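Citryl-spermidine/3,4-dihydroxybenzoyl-citryl-spermidine:spermidine ligase (PDB 3TO3) catalyses the ATP-dependent condensation of spermidine with citryl-spermidine intermediates in the biosynthesis of the siderophore petrobactin in Bacillus anthracis. Local coordinates at residues B[566-571]-B[585-590]; B[76-81]-B[589-594]; B[190-195]-B[271-276]; B[252-257]-B[360-365]. All coordinates share one frame; numbering follows the deposited sequence.

Overall arrangement
From the N terminus, the loop 76-81 after strand 65-74 meets the start of helix 591-600 near the chain's end, and contacts 3 and 4 nest inside this contact 2. Contact 3 opens at 190-195 and contact 4 at 252-257; they close at 271-276 and 360-365, so the two cross, about 17 Å apart between centres. Contact 3 pairs strands 192-197 and 268-273, contact 4 sets helix 248-258 against the loop before strand 367-371, and both, in the IucA/IucC region, reach the second subunit. Contact 1 pairs strands 566-570 and 585-589 and ends on the same stretch as contact 2, through Pro589 and Asn590; Phe567 packs on Phe78. Contacts 1 and 3 lie on opposite sides of the chain's centre.

Contact 1 (B[566-571]-B[585-590]); sequences TFYAEQ and VHEVPN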
loop_
_atom_site.group_PDB
_atom_site.type_symbol
_atom_site.label_atom_id
_atom_site.label_comp_id
_atom_site.label_asym_id
_atom_site.label_seq_id
_atom_site.Cartn_x
_atom_site.Cartn_y
_atom_site.Cartn_z
ATOM N N THR B 566 9.635 40.526 -9.265
ATOM C CA THR B 566 9.488 39.331 -8.455
ATOM C C THR B 566 8.089 38.772 -8.678
ATOM O O THR B 566 7.181 39.506 -9.069
ATOM C CB THR B 566 9.680 39.632 -6.950
ATOM O OG1 THR B 566 8.615 40.451 -6.504
ATOM C CG2 THR B 566 10.994 40.395 -6.678
ATOM N N PHE B 567 7.927 37.467 -8.475
ATOM C CA PHE B 567 6.600 36.879 -8.468
ATOM C C PHE B 567 6.574 35.655 -7.567
ATOM O O PHE B 567 7.614 35.235 -7.055
ATOM C CB PHE B 567 6.169 36.477 -9.870
ATOM C CG PHE B 567 6.784 35.199 -10.331
ATOM C CD1 PHE B 567 6.068 34.017 -10.287
ATOM C CD2 PHE B 567 8.082 35.178 -10.795
ATOM C CE1 PHE B 567 6.644 32.825 -10.705
ATOM C CE2 PHE B 567 8.662 34.000 -11.219
ATOM C CZ PHE B 567 7.937 32.820 -11.168
ATOM N N TYR B 568 5.382 35.077 -7.421
ATOM C CA TYR B 568 5.133 33.986 -6.482
ATOM C C TYR B 568 5.092 32.659 -7.209
ATOM O O TYR B 568 4.189 32.397 -7.977
ATOM C CB TYR B 568 3.825 34.215 -5.704
ATOM C CG TYR B 568 3.981 35.173 -4.538
ATOM C CD1 TYR B 568 5.168 35.218 -3.820
ATOM C CD2 TYR B 568 2.956 36.045 -4.159
ATOM C CE1 TYR B 568 5.345 36.093 -2.747
ATOM C CE2 TYR B 568 3.122 36.929 -3.073
ATOM C CZ TYR B 568 4.334 36.947 -2.377
ATOM O OH TYR B 568 4.554 37.800 -1.304
ATOM N N ALA B 569 6.106 31.843 -6.957
ATOM C CA ALA B 569 6.217 30.480 -7.466
ATOM C C ALA B 569 5.694 29.417 -6.461
ATOM O O ALA B 569 5.869 29.541 -5.258
ATOM C CB ALA B 569 7.645 30.201 -7.780
ATOM N N GLU B 570 5.076 28.371 -6.985
ATOM C CA GLU B 570 4.604 27.243 -6.210
ATOM C C GLU B 570 5.714 26.654 -5.380
ATOM O O GLU B 570 6.800 26.460 -5.882
ATOM C CB GLU B 570 4.120 26.144 -7.155
ATOM C CG GLU B 570 2.803 26.425 -7.841
ATOM C CD GLU B 570 1.646 26.549 -6.865
ATOM O OE1 GLU B 570 1.571 25.728 -5.918
ATOM O OE2 GLU B 570 0.809 27.472 -7.040
ATOM N N GLN B 571 5.422 26.291 -4.138
ATOM C CA GLN B 571 6.379 25.514 -3.389
ATOM C C GLN B 571 5.908 24.064 -3.445
ATOM O O GLN B 571 5.076 23.639 -2.648
ATOM C CB GLN B 571 6.300 25.944 -1.920
ATOM C CG GLN B 571 6.606 27.397 -1.657
ATOM C CD GLN B 571 6.404 27.757 -0.200
ATOM O OE1 GLN B 571 5.274 27.778 0.302
ATOM N NE2 GLN B 571 7.503 28.034 0.498
ATOM N N VAL B 585 3.288 29.188 -1.660
ATOM C CA VAL B 585 3.870 30.042 -2.658
ATOM C C VAL B 585 5.094 30.746 -2.056
ATOM O O VAL B 585 5.136 31.005 -0.862
ATOM C CB VAL B 585 2.780 31.037 -3.065
ATOM C CG1 VAL B 585 3.178 32.467 -2.725
ATOM C CG2 VAL B 585 2.362 30.827 -4.519
ATOM N N HIS B 586 6.122 31.009 -2.843
ATOM C CA HIS B 586 7.214 31.821 -2.309
ATOM C C HIS B 586 7.739 32.780 -3.367
ATOM O O HIS B 586 7.621 32.519 -4.558
ATOM C CB HIS B 586 8.341 30.984 -1.686
ATOM C CG HIS B 586 9.168 30.221 -2.683
ATOM N ND1 HIS B 586 10.532 30.389 -2.803
ATOM C CD2 HIS B 586 8.829 29.265 -3.578
ATOM C CE1 HIS B 586 10.992 29.565 -3.730
ATOM N NE2 HIS B 586 9.977 28.880 -4.220
ATOM N N GLU B 587 8.283 33.904 -2.920
ATOM C CA GLU B 587 8.676 34.962 -3.807
ATOM C C GLU B 587 10.070 34.724 -4.353
ATOM O O GLU B 587 10.998 34.461 -3.593
ATOM C CB GLU B 587 8.643 36.283 -3.072
ATOM C CG GLU B 587 8.840 37.479 -3.990
ATOM C CD GLU B 587 9.074 38.749 -3.218
ATOM O OE1 GLU B 587 9.250 38.646 -1.992
ATOM O OE2 GLU B 587 9.093 39.842 -3.825
ATOM N N VAL B 588 10.206 34.816 -5.672
ATOM C CA VAL B 588 11.480 34.565 -6.341
ATOM C C VAL B 588 11.810 35.699 -7.310
ATOM O O VAL B 588 10.917 36.347 -7.834
ATOM C CB VAL B 588 11.452 33.235 -7.113
ATOM C CG1 VAL B 588 11.173 32.065 -6.165
ATOM C CG2 VAL B 588 10.418 33.284 -8.233
ATOM N N PRO B 589 13.102 35.959 -7.539
ATOM C CA PRO B 589 13.383 37.043 -8.485
ATOM C C PRO B 589 13.107 36.574 -9.916
ATOM O O PRO B 589 13.125 35.376 -10.241
ATOM C CB PRO B 589 14.868 37.330 -8.257
ATOM C CG PRO B 589 15.437 35.968 -7.906
ATOM C CD PRO B 589 14.328 35.265 -7.104
ATOM N N ASN B 590 12.810 37.525 -10.784
ATOM C CA ASN B 590 12.491 37.195 -12.167
ATOM C C ASN B 590 13.636 37.616 -13.108
ATOM O O ASN B 590 13.916 38.808 -13.263
ATOM C CB ASN B 590 11.181 37.867 -12.544
ATOM C CG ASN B 590 10.834 37.697 -14.006
ATOM O OD1 ASN B 590 11.415 36.866 -14.706
ATOM N ND2 ASN B 590 9.891 38.506 -14.481
HETATM O O HOH W 1 9.631 26.719 -6.041
#
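Tyr568 and Val585 meet at about a right angle on one face of a two-stranded antiparallel sheet, 566-570 against 585-589. Val585 CG1 sits over the phenol ring, 3.8 Å from its centroid and 30° off the normal, a CH-pi contact for which a branched aliphatic residue is well suited. On the same face Glu587 approaches the ring obliquely, its CB 3.3 Å from Tyr568 CE1. CG of Glu587 is anti to its backbone N (chi1 -171°) and the chain beyond runs extended, carrying the carboxylate diagonally across to Thr566, two residues before its partner Tyr568. Thr566 OG1 donates to Glu587 OE2 at 2.8 Å, and OE2 accepts on its anti lone pair, away from the other carboxylate oxygen.

The reverse face is made by Phe567, Ala569, His586 and Val588; Phe567 packs on Leu509 and Ala569 on Leu514 of helix 502-528. Val588 CG2 comes obliquely to Phe567, 3.5 Å from CE2. Farther along, Gln571 CG lies 3.5 Å from His586 CD2, and the amide and imidazole planes are 30° apart. A water in the plane of that imidazole, 2.8 Å from His586 NE2, donates to Glu570 O, while Tyr37 meets the ring edge-to-face.

Between the faces, Phe567 pairs with Val588 and Ala569 with His586 through two reciprocal backbone bonds each; Val588 N to Phe567 O is 3.0 Å. The chemistry is therefore two-sided: a hydroxyl-carboxylate link suits the more exposed face, whereas the other relies on hydrocarbon packing and leaves its histidine nitrogen NE2 to a water.

Contact 2 (B[76-81]-B[589-594]); sequences ITFGRI and PNPLYR
Phe78 lays its ring against Pro591 where a type I' beta turn, Thr77 to Arg80, abuts the capped start of helix 591-600. Pro591 CD stands 3.4 Å from the ring centroid and 16° off the normal, a CH-pi contact with the two side chains crossing at about a right angle. The turn backbone also touches the other segment: Phe78 CA points its hydrogen almost straight at Pro589 O, 3.3 Å away. Pro591 CB rests 3.5 Å from Ile76 O.

The turn geometry sets this up. Both central residues have positive phi, 57° at Phe78, a conformation that glycine accepts readily at Gly79. A CB on Gly79 would be tight against Pro589 CD; Pro589 CG lies 3.6 Å from Gly79 N.

Farther out, Thr77 OG1 is hydrogen-bonded to Glu532 and Trp536, and Phe513 and Leu514 pack on Phe78, so helices 502-528 and 532-547 both hold the turn. Proline suits the first turn of a helix because that position requires no N-H. Asn590, the N-cap, lies beside Phe78, and its ND2 bonds to Thr564 O and Leu562 O. Its OD1 receives Leu592 N at 2.9 Å, from above the amide plane.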
loop_
_atom_site.group_PDB
_atom_site.type_symbol
_atom_site.label_atom_id
_atom_site.label_comp_id
_atom_site.label_asym_id
_atom_site.label_seq_id
_atom_site.Cartn_x
_atom_site.Cartn_y
_atom_site.Cartn_z
ATOM N N ILE B 76 21.029 33.427 -10.905
ATOM C CA ILE B 76 20.182 34.508 -11.381
ATOM C C ILE B 76 18.909 33.961 -12.023
ATOM O O ILE B 76 17.923 34.705 -12.162
ATOM C CB ILE B 76 20.893 35.483 -12.354
ATOM C CG1 ILE B 76 20.901 34.910 -13.756
ATOM C CG2 ILE B 76 22.299 35.802 -11.906
ATOM C CD1 ILE B 76 20.977 35.956 -14.783
ATOM N N THR B 77 18.858 32.656 -12.319
ATOM C CA THR B 77 17.656 32.164 -12.964
ATOM C C THR B 77 16.703 31.776 -11.809
ATOM O O THR B 77 16.677 30.657 -11.331
ATOM C CB THR B 77 18.045 30.888 -13.806
ATOM O OG1 THR B 77 18.794 31.282 -14.962
ATOM C CG2 THR B 77 16.823 30.029 -14.257
ATOM N N PHE B 78 15.784 32.697 -11.528
ATOM C CA PHE B 78 14.754 32.573 -10.485
ATOM C C PHE B 78 15.250 32.327 -9.092
ATOM O O PHE B 78 14.479 31.901 -8.242
ATOM C CB PHE B 78 13.714 31.514 -10.869
ATOM C CG PHE B 78 13.042 31.822 -12.159
ATOM C CD1 PHE B 78 12.046 32.768 -12.205
ATOM C CD2 PHE B 78 13.470 31.245 -13.341
ATOM C CE1 PHE B 78 11.442 33.104 -13.387
ATOM C CE2 PHE B 78 12.853 31.587 -14.533
ATOM C CZ PHE B 78 11.853 32.518 -14.550
ATOM N N GLY B 79 16.508 32.668 -8.840
ATOM C CA GLY B 79 17.129 32.382 -7.559
ATOM C C GLY B 79 17.254 30.908 -7.232
ATOM O O GLY B 79 17.412 30.556 -6.073
ATOM N N ARG B 80 17.197 30.028 -8.227
ATOM C CA ARG B 80 17.315 28.600 -7.929
ATOM C C ARG B 80 18.663 28.306 -7.232
ATOM O O ARG B 80 19.678 28.978 -7.465
ATOM C CB ARG B 80 17.223 27.776 -9.191
ATOM C CG ARG B 80 15.926 27.856 -9.945
ATOM C CD ARG B 80 14.961 26.881 -9.414
ATOM N NE ARG B 80 15.450 25.507 -9.452
ATOM C CZ ARG B 80 15.287 24.670 -10.478
ATOM N NH1 ARG B 80 14.672 25.065 -11.600
ATOM N NH2 ARG B 80 15.764 23.429 -10.387
ATOM N N ILE B 81 18.644 27.301 -6.375
ATOM C CA ILE B 81 19.806 26.867 -5.644
ATOM C C ILE B 81 20.422 25.700 -6.385
ATOM O O ILE B 81 19.740 24.731 -6.721
ATOM C CB ILE B 81 19.397 26.396 -4.229
ATOM C CG1 ILE B 81 18.668 27.508 -3.482
ATOM C CG2 ILE B 81 20.609 25.903 -3.415
ATOM C CD1 ILE B 81 19.496 28.736 -3.271
ATOM N N PRO B 589 13.102 35.959 -7.539
ATOM C CA PRO B 589 13.383 37.043 -8.485
ATOM C C PRO B 589 13.107 36.574 -9.916
ATOM O O PRO B 589 13.125 35.376 -10.241
ATOM C CB PRO B 589 14.868 37.330 -8.257
ATOM C CG PRO B 589 15.437 35.968 -7.906
ATOM C CD PRO B 589 14.328 35.265 -7.104
ATOM N N ASN B 590 12.810 37.525 -10.784
ATOM C CA ASN B 590 12.491 37.195 -12.167
ATOM C C ASN B 590 13.636 37.616 -13.108
ATOM O O ASN B 590 13.916 38.808 -13.263
ATOM C CB ASN B 590 11.181 37.867 -12.544
ATOM C CG ASN B 590 10.834 37.697 -14.006
ATOM O OD1 ASN B 590 11.415 36.866 -14.706
ATOM N ND2 ASN B 590 9.891 38.506 -14.481
ATOM N N PRO B 591 14.315 36.638 -13.719
ATOM C CA PRO B 591 15.444 37.020 -14.582
ATOM C C PRO B 591 14.980 37.813 -15.819
ATOM O O PRO B 591 15.784 38.551 -16.368
ATOM C CB PRO B 591 16.068 35.662 -14.981
ATOM C CG PRO B 591 14.868 34.697 -14.969
ATOM C CD PRO B 591 13.988 35.192 -13.815
ATOM N N LEU B 592 13.712 37.715 -16.224
ATOM C CA LEU B 592 13.281 38.521 -17.381
ATOM C C LEU B 592 13.322 39.995 -17.049
ATOM O O LEU B 592 13.485 40.819 -17.935
ATOM C CB LEU B 592 11.901 38.160 -17.867
ATOM C CG LEU B 592 11.717 36.719 -18.286
ATOM C CD1 LEU B 592 10.351 36.598 -18.951
ATOM C CD2 LEU B 592 12.794 36.405 -19.246
ATOM N N TYR B 593 13.203 40.330 -15.764
ATOM C CA TYR B 593 13.212 41.734 -15.371
ATOM C C TYR B 593 14.525 42.443 -15.662
ATOM O O TYR B 593 14.536 43.495 -16.268
ATOM C CB TYR B 593 12.909 41.874 -13.899
ATOM C CG TYR B 593 13.103 43.271 -13.399
ATOM C CD1 TYR B 593 14.176 43.594 -12.589
ATOM C CD2 TYR B 593 12.211 44.278 -13.739
ATOM C CE1 TYR B 593 14.363 44.905 -12.131
ATOM C CE2 TYR B 593 12.383 45.578 -13.280
ATOM C CZ TYR B 593 13.457 45.884 -12.476
ATOM O OH TYR B 593 13.632 47.185 -12.014
ATOM N N ARG B 594 15.634 41.884 -15.199
ATOM C CA ARG B 594 16.905 42.555 -15.403
ATOM C C ARG B 594 17.287 42.494 -16.874
ATOM O O ARG B 594 17.809 43.445 -17.433
ATOM C CB ARG B 594 18.014 41.948 -14.541
ATOM C CG ARG B 594 19.296 42.794 -14.560
ATOM C CD ARG B 594 20.252 42.427 -13.429
ATOM N NE ARG B 594 21.460 43.255 -13.429
ATOM C CZ ARG B 594 22.604 42.914 -14.017
ATOM N NH1 ARG B 594 23.654 43.730 -13.958
ATOM N NH2 ARG B 594 22.700 41.754 -14.664
#

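Contact 3 (B[190-195]-B[271-276]); sequences KLIWIA and LGESAD
Ser274 turns OG between its own backbone N and carbonyl carbon (chi1 50°), and from there it accepts Leu191 N at 2.9 Å and donates to Asp276 O at 3.0 Å. A small hydroxyl close to the backbone can thus accept from the facing main chain and donate to its own. Lys190 bends at chi2 (-67°), which sets CD 3.5 Å from Ser274 O; farther out NZ donates to Ala275 O at 3.0 Å, from above the carbonyl plane, and forms a salt bridge with Asp277.

Here strand 192-197, central in a three-stranded antiparallel sheet, pairs with edge strand 268-273. Ser274 N bonds back to Leu191 O at 2.8 Å, and Trp193 N to Gly272 O. Opposite Trp193 the edge strand carries a classic beta bulge: Trp193 O takes Leu271 N at 3.0 Å and, more weakly, Gly272 N. Gly272 adopts backbone angles at which a side chain would collide with the preceding carbonyl. Leu271 CD1 reaches 3.9 Å from Ala195 CB, while Trp193 NE1 lies 3.8 Å from Ser274 CB. Met4 of the second subunit packs on Ile192 and Glu273.

Ser274 and Lys190 thus supply side-chain partners for Leu191 N, Asp276 O and Ala275 O, and Asp277 probably offsets the lysine's charge.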
loop_
_atom_site.group_PDB
_atom_site.type_symbol
_atom_site.label_atom_id
_atom_site.label_comp_id
_atom_site.label_asym_id
_atom_site.label_seq_id
_atom_site.Cartn_x
_atom_site.Cartn_y
_atom_site.Cartn_z
ATOM N N LYS B 190 -0.122 -5.708 -23.692
ATOM C CA LYS B 190 -1.440 -5.767 -24.304
ATOM C C LYS B 190 -2.372 -5.035 -23.400
ATOM O O LYS B 190 -2.285 -5.185 -22.194
ATOM C CB LYS B 190 -1.958 -7.197 -24.346
ATOM C CG LYS B 190 -1.097 -8.153 -25.063
ATOM C CD LYS B 190 -1.068 -7.824 -26.504
ATOM C CE LYS B 190 -0.911 -9.090 -27.307
ATOM N NZ LYS B 190 -0.732 -8.709 -28.723
ATOM N N LEU B 191 -3.296 -4.282 -23.972
ATOM C CA LEU B 191 -4.355 -3.702 -23.180
ATOM C C LEU B 191 -5.347 -4.806 -22.914
ATOM O O LEU B 191 -5.485 -5.729 -23.721
ATOM C CB LEU B 191 -5.009 -2.548 -23.919
ATOM C CG LEU B 191 -4.019 -1.429 -24.224
ATOM C CD1 LEU B 191 -4.717 -0.320 -24.948
ATOM C CD2 LEU B 191 -3.509 -0.942 -22.939
ATOM N N ILE B 192 -5.983 -4.741 -21.749
ATOM C CA ILE B 192 -7.124 -5.582 -21.446
ATOM C C ILE B 192 -8.398 -4.840 -21.873
ATOM O O ILE B 192 -8.583 -3.686 -21.508
ATOM C CB ILE B 192 -7.194 -5.871 -19.923
ATOM C CG1 ILE B 192 -5.908 -6.583 -19.439
ATOM C CG2 ILE B 192 -8.493 -6.607 -19.580
ATOM C CD1 ILE B 192 -5.480 -7.811 -20.253
ATOM N N TRP B 193 -9.255 -5.484 -22.653
ATOM C CA TRP B 193 -10.558 -4.910 -22.999
ATOM C C TRP B 193 -11.631 -5.401 -22.061
ATOM O O TRP B 193 -11.762 -6.610 -21.850
ATOM C CB TRP B 193 -10.966 -5.299 -24.428
ATOM C CG TRP B 193 -10.314 -4.459 -25.463
ATOM C CD1 TRP B 193 -9.266 -4.808 -26.243
ATOM C CD2 TRP B 193 -10.618 -3.094 -25.779
ATOM N NE1 TRP B 193 -8.906 -3.761 -27.038
ATOM C CE2 TRP B 193 -9.722 -2.693 -26.775
ATOM C CE3 TRP B 193 -11.581 -2.183 -25.328
ATOM C CZ2 TRP B 193 -9.750 -1.410 -27.344
ATOM C CZ3 TRP B 193 -11.613 -0.932 -25.879
ATOM C CH2 TRP B 193 -10.697 -0.548 -26.885
ATOM N N ILE B 194 -12.408 -4.473 -21.498
ATOM C CA ILE B 194 -13.567 -4.859 -20.705
ATOM C C ILE B 194 -14.834 -4.215 -21.268
ATOM O O ILE B 194 -14.785 -3.162 -21.891
ATOM C CB ILE B 194 -13.455 -4.446 -19.175
ATOM C CG1 ILE B 194 -13.570 -2.928 -19.016
ATOM C CG2 ILE B 194 -12.191 -4.989 -18.524
ATOM C CD1 ILE B 194 -13.644 -2.447 -17.615
ATOM N N ALA B 195 -15.969 -4.852 -21.033
ATOM C CA ALA B 195 -17.243 -4.209 -21.232
ATOM C C ALA B 195 -17.679 -3.601 -19.910
ATOM O O ALA B 195 -17.558 -4.225 -18.858
ATOM C CB ALA B 195 -18.277 -5.210 -21.716
ATOM N N LEU B 271 -13.332 -9.094 -21.477
ATOM C CA LEU B 271 -13.390 -9.556 -22.862
ATOM C C LEU B 271 -12.077 -10.246 -23.293
ATOM O O LEU B 271 -12.088 -11.408 -23.697
ATOM C CB LEU B 271 -13.801 -8.431 -23.811
ATOM C CG LEU B 271 -15.110 -7.823 -23.325
ATOM C CD1 LEU B 271 -15.421 -6.463 -24.019
ATOM C CD2 LEU B 271 -16.223 -8.838 -23.527
ATOM N N GLY B 272 -10.962 -9.526 -23.255
ATOM C CA GLY B 272 -9.676 -10.112 -23.625
ATOM C C GLY B 272 -8.589 -9.079 -23.873
ATOM O O GLY B 272 -8.662 -7.957 -23.378
ATOM N N GLU B 273 -7.594 -9.443 -24.673
ATOM C CA GLU B 273 -6.409 -8.610 -24.857
ATOM C C GLU B 273 -6.438 -7.901 -26.193
ATOM O O GLU B 273 -7.044 -8.403 -27.132
ATOM C CB GLU B 273 -5.149 -9.464 -24.730
ATOM C CG GLU B 273 -5.198 -10.342 -23.484
ATOM C CD GLU B 273 -3.927 -11.113 -23.224
ATOM O OE1 GLU B 273 -3.829 -12.274 -23.678
ATOM O OE2 GLU B 273 -3.043 -10.563 -22.539
ATOM N N SER B 274 -5.837 -6.714 -26.277
ATOM C CA SER B 274 -5.786 -6.036 -27.569
ATOM C C SER B 274 -4.985 -6.850 -28.579
ATOM O O SER B 274 -4.128 -7.641 -28.195
ATOM C CB SER B 274 -5.211 -4.629 -27.430
ATOM O OG SER B 274 -4.006 -4.647 -26.711
ATOM N N ALA B 275 -5.286 -6.686 -29.869
ATOM C CA ALA B 275 -4.498 -7.339 -30.912
ATOM C C ALA B 275 -3.110 -6.709 -30.956
ATOM O O ALA B 275 -2.108 -7.395 -31.085
ATOM C CB ALA B 275 -5.191 -7.200 -32.327
ATOM N N ASP B 276 -3.069 -5.384 -30.877
ATOM C CA ASP B 276 -1.808 -4.650 -30.956
ATOM C C ASP B 276 -1.021 -4.649 -29.633
ATOM O O ASP B 276 -1.590 -4.779 -28.538
ATOM C CB ASP B 276 -2.049 -3.206 -31.454
ATOM C CG ASP B 276 -2.623 -3.160 -32.893
ATOM O OD1 ASP B 276 -2.637 -4.208 -33.585
ATOM O OD2 ASP B 276 -3.047 -2.072 -33.342
HETATM O O HOH W 2 -7.773 -4.974 -29.962
#

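Contact 4 (B[252-257]-B[360-365]); sequences ENFIIS and KATYGS
Ser365 O takes a hydrogen bond from Gln250 NE2 and has Ile255 CD1 resting 3.6 Å away. The isoleucine stands on helix 248-258, and the serine ends a pair of overlapping beta turns, type I from Lys360 to Tyr363 and type II from Thr362 to Ser365, in the loop between strands 345-355 and 367-371. The serine's OG is hydrogen-bonded to Asn303 OD1, and Phe254 is a close packing neighbour, its CE2 3.1 Å from Ser365 OG in an oblique approach. CG of Phe254 is anti to its backbone N (chi1 -162°), and the ring that follows it reaches out to the loop. At the ring's edge, in its plane, lies Ala361 O, 3.7 Å from CZ. Aromatic C-H groups carry a slight positive charge, so a carbonyl oxygen is a reasonable neighbour for the rim, although no hydrogen bond joins the two segments.

The loop holds its own shape: Ser365 N bonds to Thr362 O at 3.0 Å, closing the type II turn. Gly364, at its third position, has a phi of 77°, which a residue without CB adopts easily. Around the contact the second subunit comes close, Lys360 pairing with its Asp119 and Ser257 OG with its Gln174. The contact thus joins a helix and a loop of the IucA/IucC region beside the dimer interface. Thr362 adds a methyl to it, CG2 lying 4.3 Å from Phe254 CE2.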
loop_
_atom_site.group_PDB
_atom_site.type_symbol
_atom_site.label_atom_id
_atom_site.label_comp_id
_atom_site.label_asym_id
_atom_site.label_seq_id
_atom_site.Cartn_x
_atom_site.Cartn_y
_atom_site.Cartn_z
ATOM N N GLU B 252 -5.126 -6.357 -13.132
ATOM C CA GLU B 252 -4.818 -7.450 -12.226
ATOM C C GLU B 252 -4.557 -7.044 -10.788
ATOM O O GLU B 252 -4.666 -7.871 -9.896
ATOM C CB GLU B 252 -3.590 -8.199 -12.725
ATOM C CG GLU B 252 -3.835 -9.056 -13.922
ATOM C CD GLU B 252 -2.601 -9.859 -14.271
ATOM O OE1 GLU B 252 -1.710 -9.295 -14.938
ATOM O OE2 GLU B 252 -2.510 -11.038 -13.857
ATOM N N ASN B 253 -4.008 -5.855 -10.577
ATOM C CA ASN B 253 -3.689 -5.441 -9.218
ATOM C C ASN B 253 -4.676 -4.536 -8.535
ATOM O O ASN B 253 -4.560 -4.266 -7.339
ATOM C CB ASN B 253 -2.265 -4.922 -9.140
ATOM C CG ASN B 253 -1.294 -5.917 -9.714
ATOM O OD1 ASN B 253 -1.095 -6.987 -9.141
ATOM N ND2 ASN B 253 -0.726 -5.604 -10.876
ATOM N N PHE B 254 -5.628 -4.040 -9.315
ATOM C CA PHE B 254 -6.573 -3.079 -8.790
ATOM C C PHE B 254 -8.055 -3.344 -9.103
ATOM O O PHE B 254 -8.888 -3.455 -8.191
ATOM C CB PHE B 254 -6.127 -1.625 -9.020
ATOM C CG PHE B 254 -6.833 -0.661 -8.133
ATOM C CD1 PHE B 254 -6.405 -0.463 -6.832
ATOM C CD2 PHE B 254 -7.976 0.014 -8.579
ATOM C CE1 PHE B 254 -7.070 0.424 -5.986
ATOM C CE2 PHE B 254 -8.650 0.888 -7.749
ATOM C CZ PHE B 254 -8.198 1.103 -6.450
ATOM N N ILE B 255 -8.396 -3.354 -10.392
ATOM C CA ILE B 255 -9.770 -3.614 -10.803
ATOM C C ILE B 255 -10.315 -4.955 -10.287
ATOM O O ILE B 255 -11.330 -4.984 -9.606
ATOM C CB ILE B 255 -9.974 -3.554 -12.334
ATOM C CG1 ILE B 255 -9.298 -2.339 -12.934
ATOM C CG2 ILE B 255 -11.466 -3.477 -12.642
ATOM C CD1 ILE B 255 -9.761 -1.051 -12.324
ATOM N N ILE B 256 -9.640 -6.053 -10.601
ATOM C CA ILE B 256 -10.145 -7.365 -10.224
ATOM C C ILE B 256 -10.399 -7.440 -8.736
ATOM O O ILE B 256 -11.397 -8.013 -8.298
ATOM C CB ILE B 256 -9.170 -8.496 -10.589
ATOM C CG1 ILE B 256 -9.099 -8.676 -12.090
ATOM C CG2 ILE B 256 -9.664 -9.809 -10.055
ATOM C CD1 ILE B 256 -8.528 -10.005 -12.497
ATOM N N SER B 257 -9.481 -6.899 -7.938
ATOM C CA SER B 257 -9.625 -7.061 -6.504
ATOM C C SER B 257 -10.593 -6.059 -5.894
ATOM O O SER B 257 -11.205 -6.357 -4.878
ATOM C CB SER B 257 -8.276 -7.008 -5.800
ATOM O OG SER B 257 -7.634 -5.781 -6.073
ATOM N N LYS B 360 -15.555 6.038 -3.179
ATOM C CA LYS B 360 -14.415 6.934 -2.998
ATOM C C LYS B 360 -13.093 6.263 -3.330
ATOM O O LYS B 360 -12.177 6.896 -3.873
ATOM C CB LYS B 360 -14.353 7.379 -1.541
ATOM C CG LYS B 360 -13.223 8.348 -1.220
ATOM C CD LYS B 360 -12.943 8.380 0.298
ATOM C CE LYS B 360 -14.230 8.362 1.132
ATOM N NZ LYS B 360 -14.006 9.030 2.450
ATOM N N ALA B 361 -13.004 4.982 -2.970
ATOM C CA ALA B 361 -11.768 4.200 -3.084
ATOM C C ALA B 361 -11.364 3.867 -4.524
ATOM O O ALA B 361 -10.199 3.713 -4.827
ATOM C CB ALA B 361 -11.865 2.908 -2.239
ATOM N N THR B 362 -12.345 3.712 -5.391
ATOM C CA THR B 362 -12.118 3.458 -6.806
ATOM C C THR B 362 -12.197 4.714 -7.662
ATOM O O THR B 362 -12.262 4.629 -8.886
ATOM C CB THR B 362 -13.052 2.373 -7.307
ATOM O OG1 THR B 362 -14.393 2.773 -7.031
ATOM C CG2 THR B 362 -12.766 1.072 -6.527
ATOM N N TYR B 363 -12.306 5.872 -7.018
ATOM C CA TYR B 363 -12.478 7.114 -7.747
ATOM C C TYR B 363 -11.357 7.324 -8.770
ATOM O O TYR B 363 -10.177 7.397 -8.401
ATOM C CB TYR B 363 -12.451 8.269 -6.748
ATOM C CG TYR B 363 -12.892 9.608 -7.310
ATOM C CD1 TYR B 363 -14.166 9.768 -7.861
ATOM C CD2 TYR B 363 -12.054 10.719 -7.255
ATOM C CE1 TYR B 363 -14.579 10.990 -8.365
ATOM C CE2 TYR B 363 -12.462 11.951 -7.749
ATOM C CZ TYR B 363 -13.726 12.078 -8.300
ATOM O OH TYR B 363 -14.140 13.285 -8.796
ATOM N N GLY B 364 -11.740 7.486 -10.042
ATOM C CA GLY B 364 -10.794 7.681 -11.132
ATOM C C GLY B 364 -10.047 6.477 -11.660
ATOM O O GLY B 364 -9.144 6.588 -12.505
ATOM N N SER B 365 -10.436 5.313 -11.168
ATOM C CA SER B 365 -9.662 4.098 -11.372
ATOM C C SER B 365 -9.891 3.361 -12.670
ATOM O O SER B 365 -9.130 2.463 -12.990
ATOM C CB SER B 365 -9.910 3.137 -10.204
ATOM O OG SER B 365 -9.206 3.615 -9.068
#